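PDB 2HRW: phosphonopyruvate hydrolase from Variovorax sp., which hydrolyses 3-phosphonopyruvate to pyruvate and phosphate with the help of a divalent metal ion such as cobalt, magnesium or manganese. Local coordinates for residues A19-N24 against G43-A48; A80-G85 against S105-E110; I183-R188 against L208-T213; K190-I195 against T213-L218. All coordinates share one frame; numbering follows the deposited sequence.

Interaction 1 of 4, residues A19-N24 against G43-A48; sequences AMAAHN and GFELSA. With NA (sodium ion), chain B.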
loop_
_atom_site.group_PDB
_atom_site.type_symbol
_atom_site.label_atom_id
_atom_site.label_comp_id
_atom_site.label_asym_id
_atom_site.label_seq_id
_atom_site.Cartn_x
_atom_site.Cartn_y
_atom_site.Cartn_z
ATOM N N ALA A 19 -3.294 -4.247 -28.001
ATOM C CA ALA A 19 -3.288 -4.004 -26.565
ATOM C C ALA A 19 -4.324 -2.948 -26.201
ATOM O O ALA A 19 -4.352 -1.854 -26.776
ATOM C CB ALA A 19 -1.913 -3.537 -26.110
ATOM N N MET A 20 -5.155 -3.283 -25.228
ATOM C CA MET A 20 -6.205 -2.381 -24.735
ATOM C C MET A 20 -5.874 -1.802 -23.348
ATOM O O MET A 20 -5.302 -2.469 -22.485
ATOM C CB MET A 20 -7.540 -3.124 -24.686
ATOM C CG MET A 20 -8.664 -2.358 -24.018
ATOM S SD MET A 20 -8.838 -0.613 -24.579
ATOM C CE MET A 20 -9.375 -0.827 -26.333
ATOM N N ALA A 21 -6.218 -0.534 -23.155
ATOM C CA ALA A 21 -5.979 0.150 -21.891
ATOM C C ALA A 21 -6.860 -0.453 -20.784
ATOM O O ALA A 21 -7.915 -1.036 -21.049
ATOM C CB ALA A 21 -6.274 1.665 -22.040
ATOM N N ALA A 22 -6.442 -0.275 -19.536
ATOM C CA ALA A 22 -7.195 -0.812 -18.429
ATOM C C ALA A 22 -6.767 -0.087 -17.176
ATOM O O ALA A 22 -5.570 0.020 -16.920
ATOM C CB ALA A 22 -6.920 -2.341 -18.301
ATOM N N HIS A 23 -7.733 0.425 -16.411
ATOM C CA HIS A 23 -7.411 1.123 -15.169
ATOM C C HIS A 23 -7.671 0.289 -13.895
ATOM O O HIS A 23 -7.406 0.749 -12.776
ATOM C CB HIS A 23 -8.145 2.466 -15.078
ATOM C CG HIS A 23 -9.612 2.355 -15.282
ATOM N ND1 HIS A 23 -10.173 2.167 -16.525
ATOM C CD2 HIS A 23 -10.639 2.357 -14.399
ATOM C CE1 HIS A 23 -11.481 2.058 -16.405
ATOM N NE2 HIS A 23 -11.791 2.168 -15.126
ATOM N N ASN A 24 -8.194 -0.920 -14.063
ATOM C CA ASN A 24 -8.416 -1.841 -12.944
ATOM C C ASN A 24 -8.530 -3.249 -13.532
ATOM O O ASN A 24 -8.756 -3.375 -14.733
ATOM C CB ASN A 24 -9.667 -1.471 -12.132
ATOM C CG ASN A 24 -10.934 -1.420 -12.973
ATOM O OD1 ASN A 24 -11.147 -2.253 -13.858
ATOM N ND2 ASN A 24 -11.801 -0.447 -12.676
ATOM N N GLY A 43 -0.588 4.901 -17.521
ATOM C CA GLY A 43 -0.435 5.856 -16.437
ATOM C C GLY A 43 -1.553 6.888 -16.558
ATOM O O GLY A 43 -2.106 7.350 -15.564
ATOM N N PHE A 44 -1.896 7.261 -17.786
ATOM C CA PHE A 44 -2.970 8.240 -17.986
ATOM C C PHE A 44 -4.302 7.737 -17.401
ATOM O O PHE A 44 -4.962 8.439 -16.623
ATOM C CB PHE A 44 -3.169 8.537 -19.485
ATOM C CG PHE A 44 -4.366 9.403 -19.769
ATOM C CD1 PHE A 44 -4.406 10.726 -19.343
ATOM C CD2 PHE A 44 -5.478 8.895 -20.417
ATOM C CE1 PHE A 44 -5.531 11.504 -19.562
ATOM C CE2 PHE A 44 -6.597 9.684 -20.630
ATOM C CZ PHE A 44 -6.607 10.993 -20.194
ATOM N N GLU A 45 -4.690 6.521 -17.796
ATOM C CA GLU A 45 -5.944 5.940 -17.344
ATOM C C GLU A 45 -6.064 5.810 -15.846
ATOM O O GLU A 45 -7.105 6.110 -15.267
ATOM C CB GLU A 45 -6.167 4.561 -17.964
ATOM C CG GLU A 45 -6.710 4.545 -19.407
ATOM C CD GLU A 45 -8.009 3.750 -19.513
ATOM O OE1 GLU A 45 -8.275 2.949 -18.592
ATOM O OE2 GLU A 45 -8.760 3.900 -20.509
ATOM N N LEU A 46 -4.993 5.354 -15.211
ATOM C CA LEU A 46 -5.024 5.158 -13.779
ATOM C C LEU A 46 -5.090 6.499 -13.040
ATOM O O LEU A 46 -5.856 6.660 -12.089
ATOM C CB LEU A 46 -3.805 4.339 -13.338
ATOM C CG LEU A 46 -3.689 3.983 -11.847
ATOM C CD1 LEU A 46 -4.839 3.107 -11.383
ATOM C CD2 LEU A 46 -2.386 3.266 -11.618
ATOM N N SER A 47 -4.298 7.461 -13.479
ATOM C CA SER A 47 -4.311 8.750 -12.825
ATOM C C SER A 47 -5.654 9.406 -13.099
ATOM O O SER A 47 -6.113 10.248 -12.325
ATOM C CB SER A 47 -3.180 9.626 -13.369
ATOM O OG SER A 47 -3.321 9.772 -14.768
ATOM N N ALA A 48 -6.287 9.018 -14.205
ATOM C CA ALA A 48 -7.564 9.598 -14.554
ATOM C C ALA A 48 -8.622 9.018 -13.606
ATOM O O ALA A 48 -9.472 9.746 -13.087
ATOM C CB ALA A 48 -7.890 9.282 -16.017
HETATM NA NA NA B . -8.442 2.410 -10.722
#
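Glu45 OE1 receives the one hydrogen bond that links the two segments, from ND1 of His23 at 2.9 Å. The bond is bent, with an angle of 147° at the hydrogen. ND1 meets the carboxylate oxygen on its syn side but 28° out of the carboxylate plane, while OE1 lies near the ring plane at the imidazole edge. Two torsions make this meeting possible: CG of His23 sits between its own backbone N and carbonyl carbon (chi1 53°), and the Glu45 chain is bent at chi2, which brings the carboxylate back over residues 21-23. There its flank rests on the methyl of Ala21, CB lying 3.7 Å from OE2. That second oxygen has its own donor, the backbone N of Ile239 in helix 237-256, so both carboxylate oxygens are satisfied in a buried setting. The carbonyl O of His23 binds a sodium ion at 2.8 Å, and Ser49 OG is among the ion's other ligands. Leu46 CD1 packs beside this oxygen, 3.8 Å away, and beside the ion. The segments lie where strand 17-21 of the barrel runs out toward helix 25-34 and where helix 43-49 starts with the substrate-binding residues Gly43 and Phe44. His23 and Glu45 thus form a His-carboxylate pair, and two donors fix the carboxylate between the imidazole and helix 237-256.

Interaction 2 of 4, residues A80-G85 against S105-E110; sequences ADIDTG and SAIVME
Four backbone hydrogen bonds join the segments, and the shortest runs from Glu110 N to Asp83 O at 2.6 Å. Ala80 gives its N-H to Ala106 O in an almost straight bond (177°) and takes one at its O from Val108 N at 2.7 Å; Ile82 N then reaches Val108 O, in the carbonyl plane. This is a parallel ladder, with Ala80 beside Ile107 and Asp81 beside Val108. Asp81 OD1 accepts from Asp83 N at 2.9 Å, an Asx turn overlapping the type II' turn of Ile82 to Gly85. The side chains of Asp83 and Glu110 run side by side, their carboxylate planes 77° apart, and two waters lie between them; water 2 is 2.8 Å from Asp83 OD2 and 2.7 Å from Glu110 OE2. Both waters hydrogen-bond both carboxylates and probably soften the repulsion between Asp83 OD2 and Glu110 OE1, 4.2 Å apart. Apolar packing gathers around Ile82, whose CG1 sits between its backbone N and carbonyl carbon (chi1 59°), sending CD1 against Ile107 CD1 at 3.5 Å and on to Met109 CB. Cutting Ile82 back to an alanine removes that branch and would probably open a gap beside Ile107 and Met109. Met109 CG packs against the Thr84-Gly85 peptide. The two strands and helix 89-102 form a beta-alpha-beta unit of the TIM barrel, and, as is usual in this fold, the C-terminal strand ends carry the site: Asp81 is a magnesium-binding residue of the enzyme.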
loop_
_atom_site.group_PDB
_atom_site.type_symbol
_atom_site.label_atom_id
_atom_site.label_comp_id
_atom_site.label_asym_id
_atom_site.label_seq_id
_atom_site.Cartn_x
_atom_site.Cartn_y
_atom_site.Cartn_z
ATOM N N ALA A 80 3.354 -2.513 -19.155
ATOM C CA ALA A 80 3.257 -1.453 -18.155
ATOM C C ALA A 80 3.832 -0.121 -18.601
ATOM O O ALA A 80 4.921 -0.067 -19.164
ATOM C CB ALA A 80 3.946 -1.885 -16.878
ATOM N N ASP A 81 3.087 0.945 -18.337
ATOM C CA ASP A 81 3.516 2.303 -18.636
ATOM C C ASP A 81 4.303 2.780 -17.405
ATOM O O ASP A 81 3.713 2.989 -16.350
ATOM C CB ASP A 81 2.276 3.175 -18.834
ATOM C CG ASP A 81 2.599 4.642 -19.009
ATOM O OD1 ASP A 81 3.779 5.037 -18.837
ATOM O OD2 ASP A 81 1.650 5.408 -19.314
ATOM N N ILE A 82 5.619 2.944 -17.515
ATOM C CA ILE A 82 6.407 3.395 -16.367
ATOM C C ILE A 82 6.913 4.813 -16.588
ATOM O O ILE A 82 7.852 5.256 -15.918
ATOM C CB ILE A 82 7.650 2.497 -16.093
ATOM C CG1 ILE A 82 8.558 2.480 -17.316
ATOM C CG2 ILE A 82 7.222 1.080 -15.746
ATOM C CD1 ILE A 82 9.820 1.703 -17.119
ATOM N N ASP A 83 6.284 5.512 -17.529
ATOM C CA ASP A 83 6.636 6.897 -17.867
ATOM C C ASP A 83 8.106 7.111 -18.219
ATOM O O ASP A 83 8.582 6.601 -19.228
ATOM C CB ASP A 83 6.233 7.848 -16.733
ATOM C CG ASP A 83 4.748 8.185 -16.754
ATOM O OD1 ASP A 83 4.016 7.753 -15.835
ATOM O OD2 ASP A 83 4.305 8.883 -17.701
ATOM N N THR A 84 8.831 7.858 -17.397
ATOM C CA THR A 84 10.233 8.131 -17.685
ATOM C C THR A 84 11.170 7.396 -16.753
ATOM O O THR A 84 12.326 7.781 -16.596
ATOM C CB THR A 84 10.550 9.624 -17.567
ATOM O OG1 THR A 84 10.677 9.975 -16.189
ATOM C CG2 THR A 84 9.429 10.450 -18.156
ATOM N N GLY A 85 10.674 6.358 -16.097
ATOM C CA GLY A 85 11.547 5.596 -15.233
ATOM C C GLY A 85 11.613 6.025 -13.786
ATOM O O GLY A 85 12.339 5.398 -13.015
ATOM N N SER A 105 4.851 -8.196 -18.753
ATOM C CA SER A 105 5.677 -8.854 -19.770
ATOM C C SER A 105 6.519 -7.857 -20.576
ATOM O O SER A 105 7.394 -8.252 -21.345
ATOM C CB SER A 105 4.794 -9.684 -20.693
ATOM O OG SER A 105 4.110 -10.643 -19.913
ATOM N N ALA A 106 6.258 -6.568 -20.356
ATOM C CA ALA A 106 6.971 -5.491 -21.027
ATOM C C ALA A 106 6.759 -4.220 -20.223
ATOM O O ALA A 106 5.856 -4.148 -19.389
ATOM C CB ALA A 106 6.411 -5.300 -22.444
ATOM N N ILE A 107 7.599 -3.221 -20.461
ATOM C CA ILE A 107 7.445 -1.917 -19.819
ATOM C C ILE A 107 7.698 -0.900 -20.918
ATOM O O ILE A 107 8.454 -1.181 -21.836
ATOM C CB ILE A 107 8.475 -1.666 -18.697
ATOM C CG1 ILE A 107 9.868 -2.053 -19.195
ATOM C CG2 ILE A 107 8.050 -2.388 -17.422
ATOM C CD1 ILE A 107 10.937 -1.301 -18.555
ATOM N N VAL A 108 7.053 0.266 -20.830
ATOM C CA VAL A 108 7.222 1.360 -21.785
ATOM C C VAL A 108 7.787 2.577 -21.043
ATOM O O VAL A 108 7.236 3.020 -20.023
ATOM C CB VAL A 108 5.894 1.754 -22.428
ATOM C CG1 VAL A 108 6.077 3.001 -23.260
ATOM C CG2 VAL A 108 5.388 0.595 -23.299
ATOM N N MET A 109 8.886 3.128 -21.547
ATOM C CA MET A 109 9.516 4.268 -20.891
ATOM C C MET A 109 9.786 5.306 -21.948
ATOM O O MET A 109 10.141 4.953 -23.054
ATOM C CB MET A 109 10.804 3.799 -20.235
ATOM C CG MET A 109 11.531 4.837 -19.462
ATOM S SD MET A 109 12.902 4.029 -18.627
ATOM C CE MET A 109 14.070 3.661 -20.026
ATOM N N GLU A 110 9.611 6.584 -21.618
ATOM C CA GLU A 110 9.804 7.660 -22.598
ATOM C C GLU A 110 11.008 8.530 -22.309
ATOM O O GLU A 110 11.412 8.665 -21.157
ATOM C CB GLU A 110 8.540 8.526 -22.671
ATOM C CG GLU A 110 8.006 8.949 -21.308
ATOM C CD GLU A 110 6.546 9.368 -21.353
ATOM O OE1 GLU A 110 6.260 10.531 -21.005
ATOM O OE2 GLU A 110 5.684 8.543 -21.739
HETATM O O HOH W 1 3.784 10.841 -19.222
HETATM O O HOH W 2 3.676 7.717 -20.203
#

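Interaction 3 of 4, residues I183-R188 against L208-T213; sequences ILIHSR and LVLVPT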
loop_
_atom_site.group_PDB
_atom_site.type_symbol
_atom_site.label_atom_id
_atom_site.label_comp_id
_atom_site.label_asym_id
_atom_site.label_seq_id
_atom_site.Cartn_x
_atom_site.Cartn_y
_atom_site.Cartn_z
ATOM N N ILE A 183 10.039 0.177 -30.549
ATOM C CA ILE A 183 9.991 1.635 -30.443
ATOM C C ILE A 183 8.577 2.165 -30.574
ATOM O O ILE A 183 7.867 1.902 -31.559
ATOM C CB ILE A 183 10.869 2.372 -31.529
ATOM C CG1 ILE A 183 12.347 2.273 -31.197
ATOM C CG2 ILE A 183 10.562 3.858 -31.537
ATOM C CD1 ILE A 183 12.829 0.919 -31.130
ATOM N N LEU A 184 8.175 2.915 -29.567
ATOM C CA LEU A 184 6.867 3.535 -29.559
ATOM C C LEU A 184 7.188 4.934 -30.058
ATOM O O LEU A 184 8.052 5.624 -29.506
ATOM C CB LEU A 184 6.339 3.600 -28.131
ATOM C CG LEU A 184 4.969 4.148 -27.740
ATOM C CD1 LEU A 184 4.455 5.177 -28.743
ATOM C CD2 LEU A 184 4.033 2.979 -27.636
ATOM N N ILE A 185 6.530 5.336 -31.133
ATOM C CA ILE A 185 6.741 6.666 -31.671
ATOM C C ILE A 185 5.365 7.333 -31.618
ATOM O O ILE A 185 4.382 6.802 -32.104
ATOM C CB ILE A 185 7.324 6.593 -33.107
ATOM C CG1 ILE A 185 7.300 7.973 -33.757
ATOM C CG2 ILE A 185 6.567 5.590 -33.918
ATOM C CD1 ILE A 185 8.073 9.034 -33.000
ATOM N N HIS A 186 5.302 8.495 -30.997
ATOM C CA HIS A 186 4.039 9.167 -30.838
ATOM C C HIS A 186 3.930 10.432 -31.675
ATOM O O HIS A 186 4.938 11.059 -31.972
ATOM C CB HIS A 186 3.873 9.471 -29.347
ATOM C CG HIS A 186 2.461 9.725 -28.929
ATOM N ND1 HIS A 186 1.383 9.119 -29.541
ATOM C CD2 HIS A 186 1.949 10.501 -27.941
ATOM C CE1 HIS A 186 0.268 9.515 -28.952
ATOM N NE2 HIS A 186 0.584 10.351 -27.978
ATOM N N SER A 187 2.707 10.795 -32.065
ATOM C CA SER A 187 2.465 12.010 -32.857
ATOM C C SER A 187 1.261 12.833 -32.367
ATOM O O SER A 187 0.275 12.269 -31.883
ATOM C CB SER A 187 2.261 11.662 -34.335
ATOM O OG SER A 187 1.776 12.789 -35.046
ATOM N N ARG A 188 1.356 14.162 -32.504
ATOM C CA ARG A 188 0.292 15.097 -32.089
ATOM C C ARG A 188 -0.770 15.306 -33.173
ATOM O O ARG A 188 -1.954 15.060 -32.942
ATOM C CB ARG A 188 0.876 16.472 -31.724
ATOM C CG ARG A 188 1.072 16.742 -30.222
ATOM C CD ARG A 188 1.454 18.213 -29.954
ATOM N NE ARG A 188 2.044 18.399 -28.630
ATOM C CZ ARG A 188 1.458 18.038 -27.491
ATOM N NH1 ARG A 188 0.259 17.472 -27.513
ATOM N NH2 ARG A 188 2.077 18.230 -26.329
ATOM N N LEU A 208 7.810 -1.438 -34.529
ATOM C CA LEU A 208 7.299 -0.150 -34.047
ATOM C C LEU A 208 5.969 -0.316 -33.318
ATOM O O LEU A 208 5.241 -1.290 -33.537
ATOM C CB LEU A 208 7.103 0.856 -35.183
ATOM C CG LEU A 208 8.333 1.306 -35.963
ATOM C CD1 LEU A 208 7.945 2.397 -36.971
ATOM C CD2 LEU A 208 9.374 1.813 -34.986
ATOM N N VAL A 209 5.662 0.644 -32.451
ATOM C CA VAL A 209 4.435 0.629 -31.651
ATOM C C VAL A 209 3.647 1.899 -31.891
ATOM O O VAL A 209 4.207 2.996 -31.846
ATOM C CB VAL A 209 4.729 0.616 -30.143
ATOM C CG1 VAL A 209 3.464 0.234 -29.372
ATOM C CG2 VAL A 209 5.903 -0.318 -29.825
ATOM N N LEU A 210 2.351 1.746 -32.139
ATOM C CA LEU A 210 1.471 2.888 -32.345
ATOM C C LEU A 210 0.383 2.946 -31.284
ATOM O O LEU A 210 -0.090 1.918 -30.778
ATOM C CB LEU A 210 0.816 2.826 -33.728
ATOM C CG LEU A 210 1.788 2.890 -34.899
ATOM C CD1 LEU A 210 1.020 2.964 -36.198
ATOM C CD2 LEU A 210 2.682 4.101 -34.741
ATOM N N VAL A 211 -0.008 4.176 -30.975
ATOM C CA VAL A 211 -1.063 4.494 -30.012
ATOM C C VAL A 211 -1.811 5.590 -30.736
ATOM O O VAL A 211 -1.761 6.738 -30.328
ATOM C CB VAL A 211 -0.462 5.074 -28.705
ATOM C CG1 VAL A 211 -1.545 5.244 -27.661
ATOM C CG2 VAL A 211 0.641 4.158 -28.194
ATOM N N PRO A 212 -2.509 5.239 -31.828
ATOM C CA PRO A 212 -3.313 6.063 -32.749
ATOM C C PRO A 212 -4.539 6.753 -32.183
ATOM O O PRO A 212 -5.530 6.962 -32.889
ATOM C CB PRO A 212 -3.695 5.072 -33.835
ATOM C CG PRO A 212 -3.987 3.835 -33.004
ATOM C CD PRO A 212 -2.773 3.805 -32.069
ATOM N N THR A 213 -4.462 7.114 -30.912
ATOM C CA THR A 213 -5.562 7.768 -30.212
ATOM C C THR A 213 -6.077 9.057 -30.865
ATOM O O THR A 213 -7.290 9.282 -30.925
ATOM C CB THR A 213 -5.146 8.051 -28.731
ATOM O OG1 THR A 213 -4.953 6.804 -28.047
ATOM C CG2 THR A 213 -6.218 8.850 -28.015
HETATM O O HOH W 3 1.427 6.816 -31.802
#
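Val209 N donates to Ile183 O at 2.7 Å, the stronger of two backbone hydrogen bonds here, although the donor is tilted 31° from the carbonyl plane. The other, from Ile185 N to Val209 O, is weak at 3.4 Å. Together they pair strands 182-185 and 208-210 in parallel, the short segments crossing at -39°. Beyond the ladder a single water takes over: it donates to Ile185 O, accepts from Val211 N and lies in the plane of the His186 ring, 3.2 Å from ND1. Apolar contacts fall on two faces. On one, Leu184 sets CD2 3.6 Å from Val211 CG2 and against Val209 CG1, though at 3.3 Å the latter closeness is doubtful; Leu184 CG stands opposite the backbone N (chi1 -178°), which carries both methyls toward the neighbouring strand. On the other, Leu208 CD2 lies against Ile183 CB at 3.8 Å. Past the ladder the imidazole turns its edge to Val211 O, with CE1 3.7 Å away. His186 and Arg188 belong to the substrate site, and Arg155 adjoins the histidine. Where the strands diverge, the water thus stands in for direct backbone bonding, and its contact at ND1 probably helps to set the rotation of the imidazole.

Interaction 4 of 4, residues K190-I195 against T213-L218; sequences KTPDEI and TAYPQL
Thr191 and Tyr215 bring the backbones nearest, their CA atoms 5.6 Å apart, where the loop leading into helix 193-201 meets the type I turn from Tyr215 to Leu218. Pro192 and Tyr215 lie antiparallel, the proline ring packed on the tyrosine base, with CD of Pro192 3.6 Å from Tyr215 CB and Pro192 CB near Tyr215 CG. Ile195 comes in roughly perpendicular to the tyrosine, its CG1 against the CZ-OH end, 3.2 Å from Tyr215 OH. Tyr215 OH probably hydrogen-bonds Ser187 O and has a weak bond with Ser187 N, just after strand 182-185. Ala214 CB covers one face of the ring, toward its rim. Lys190 starts away from residues 213-218, but bends at chi2 and chi3 (-51° and -68°) bring NZ back to Ala214 O, a hydrogen bond of 3.1 Å in the carbonyl plane. Pro192 also touches Leu218, CB to CD1 at 4.2 Å. With a leucine in place of Tyr215, Pro192 and Ile195 would probably lose the ring they share and Ser187 its hydroxyl partner. Apolar where buried and polar on its solvent side, the contact joins two loops beside the substrate-binding His186, with the Lys190 ammonium on the carbonyl just before the turn.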
loop_
_atom_site.group_PDB
_atom_site.type_symbol
_atom_site.label_atom_id
_atom_site.label_comp_id
_atom_site.label_asym_id
_atom_site.label_seq_id
_atom_site.Cartn_x
_atom_site.Cartn_y
_atom_site.Cartn_z
ATOM N N LYS A 190 -3.588 15.990 -35.894
ATOM C CA LYS A 190 -4.894 15.343 -35.851
ATOM C C LYS A 190 -5.017 14.378 -37.030
ATOM O O LYS A 190 -5.958 13.581 -37.086
ATOM C CB LYS A 190 -6.034 16.364 -35.868
ATOM C CG LYS A 190 -7.071 16.125 -34.766
ATOM C CD LYS A 190 -7.576 14.675 -34.740
ATOM C CE LYS A 190 -8.421 14.323 -35.976
ATOM N NZ LYS A 190 -8.817 12.877 -36.047
ATOM N N THR A 191 -4.054 14.453 -37.960
ATOM C CA THR A 191 -4.000 13.561 -39.129
ATOM C C THR A 191 -2.795 12.636 -38.980
ATOM O O THR A 191 -1.724 13.064 -38.529
ATOM C CB THR A 191 -3.795 14.323 -40.418
ATOM O OG1 THR A 191 -2.419 14.697 -40.531
ATOM C CG2 THR A 191 -4.637 15.560 -40.424
ATOM N N PRO A 192 -2.944 11.359 -39.368
ATOM C CA PRO A 192 -1.846 10.412 -39.256
ATOM C C PRO A 192 -0.803 10.576 -40.350
ATOM O O PRO A 192 -0.264 9.586 -40.820
ATOM C CB PRO A 192 -2.552 9.069 -39.342
ATOM C CG PRO A 192 -3.606 9.343 -40.325
ATOM C CD PRO A 192 -4.148 10.681 -39.875
ATOM N N ASP A 193 -0.530 11.820 -40.758
ATOM C CA ASP A 193 0.467 12.090 -41.796
ATOM C C ASP A 193 1.859 11.990 -41.203
ATOM O O ASP A 193 2.752 11.362 -41.772
ATOM C CB ASP A 193 0.288 13.496 -42.382
ATOM C CG ASP A 193 -0.914 13.605 -43.310
ATOM O OD1 ASP A 193 -1.082 14.674 -43.945
ATOM O OD2 ASP A 193 -1.694 12.630 -43.407
ATOM N N GLU A 194 2.037 12.620 -40.051
ATOM C CA GLU A 194 3.323 12.616 -39.376
ATOM C C GLU A 194 3.771 11.198 -39.030
ATOM O O GLU A 194 4.879 10.779 -39.353
ATOM C CB GLU A 194 3.228 13.472 -38.119
ATOM C CG GLU A 194 4.554 13.685 -37.444
ATOM C CD GLU A 194 4.528 14.840 -36.458
ATOM O OE1 GLU A 194 3.826 14.736 -35.420
ATOM O OE2 GLU A 194 5.215 15.853 -36.733
ATOM N N ILE A 195 2.887 10.456 -38.383
ATOM C CA ILE A 195 3.169 9.087 -37.998
ATOM C C ILE A 195 3.572 8.230 -39.194
ATOM O O ILE A 195 4.604 7.558 -39.146
ATOM C CB ILE A 195 1.936 8.453 -37.301
ATOM C CG1 ILE A 195 1.890 8.889 -35.842
ATOM C CG2 ILE A 195 2.009 6.933 -37.350
ATOM C CD1 ILE A 195 3.047 8.341 -35.004
ATOM N N THR A 213 -4.462 7.114 -30.912
ATOM C CA THR A 213 -5.562 7.768 -30.212
ATOM C C THR A 213 -6.077 9.057 -30.865
ATOM O O THR A 213 -7.290 9.282 -30.925
ATOM C CB THR A 213 -5.146 8.051 -28.731
ATOM O OG1 THR A 213 -4.953 6.804 -28.047
ATOM C CG2 THR A 213 -6.218 8.850 -28.015
ATOM N N ALA A 214 -5.167 9.890 -31.372
ATOM C CA ALA A 214 -5.548 11.170 -31.996
ATOM C C ALA A 214 -6.025 11.063 -33.442
ATOM O O ALA A 214 -6.697 11.964 -33.947
ATOM C CB ALA A 214 -4.371 12.156 -31.918
ATOM N N TYR A 215 -5.647 9.981 -34.120
ATOM C CA TYR A 215 -6.057 9.780 -35.505
ATOM C C TYR A 215 -6.826 8.469 -35.600
ATOM O O TYR A 215 -6.329 7.448 -36.074
ATOM C CB TYR A 215 -4.837 9.796 -36.441
ATOM C CG TYR A 215 -3.525 9.817 -35.718
ATOM C CD1 TYR A 215 -3.051 8.665 -35.095
ATOM C CD2 TYR A 215 -2.781 10.998 -35.595
ATOM C CE1 TYR A 215 -1.874 8.668 -34.357
ATOM C CE2 TYR A 215 -1.591 11.025 -34.851
ATOM C CZ TYR A 215 -1.144 9.840 -34.224
ATOM O OH TYR A 215 0.001 9.800 -33.424
ATOM N N PRO A 216 -8.077 8.493 -35.130
ATOM C CA PRO A 216 -8.969 7.336 -35.131
ATOM C C PRO A 216 -9.440 6.892 -36.514
ATOM O O PRO A 216 -10.310 6.030 -36.627
ATOM C CB PRO A 216 -10.124 7.797 -34.236
ATOM C CG PRO A 216 -10.171 9.261 -34.487
ATOM C CD PRO A 216 -8.717 9.643 -34.467
ATOM N N GLN A 217 -8.884 7.476 -37.568
ATOM C CA GLN A 217 -9.303 7.090 -38.910
ATOM C C GLN A 217 -8.407 5.962 -39.394
ATOM O O GLN A 217 -8.710 5.263 -40.368
ATOM C CB GLN A 217 -9.236 8.293 -39.852
ATOM C CG GLN A 217 -7.921 9.051 -39.829
ATOM C CD GLN A 217 -7.929 10.283 -38.921
ATOM O OE1 GLN A 217 -6.984 11.067 -38.941
ATOM N NE2 GLN A 217 -8.989 10.460 -38.129
ATOM N N LEU A 218 -7.311 5.788 -38.661
ATOM C CA LEU A 218 -6.311 4.763 -38.940
ATOM C C LEU A 218 -6.753 3.442 -38.288
ATOM O O LEU A 218 -6.579 3.257 -37.081
ATOM C CB LEU A 218 -4.950 5.212 -38.369
ATOM C CG LEU A 218 -3.672 4.788 -39.102
ATOM C CD1 LEU A 218 -2.441 5.000 -38.220
ATOM C CD2 LEU A 218 -3.776 3.331 -39.461
#

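In the fold
Interactions 1 to 3 reach the one closed parallel barrel; interaction 4 joins loops beyond its strands. They occur in series except for interactions 3 and 4, whose segments alternate along the chain. Interactions 1 and 2, with centres 13 Å apart, meet where Gly43 N probably donates to Asp81 OD2 at 2.9 Å, joining a substrate-binding residue to the magnesium ligand. Interaction 3 lies about 14 Å from interaction 2, centre to centre; Arg155, also a substrate residue, makes a long, weak ion pair with Glu110 and adjoins His186. Interaction 4, centred 10 Å from interaction 3, shares Thr213 with it and is joined to it by probable hydrogen bonds, Ser187 OG to Glu194 OE1 and Ser187 O with Tyr215 OH, both 2.9 Å.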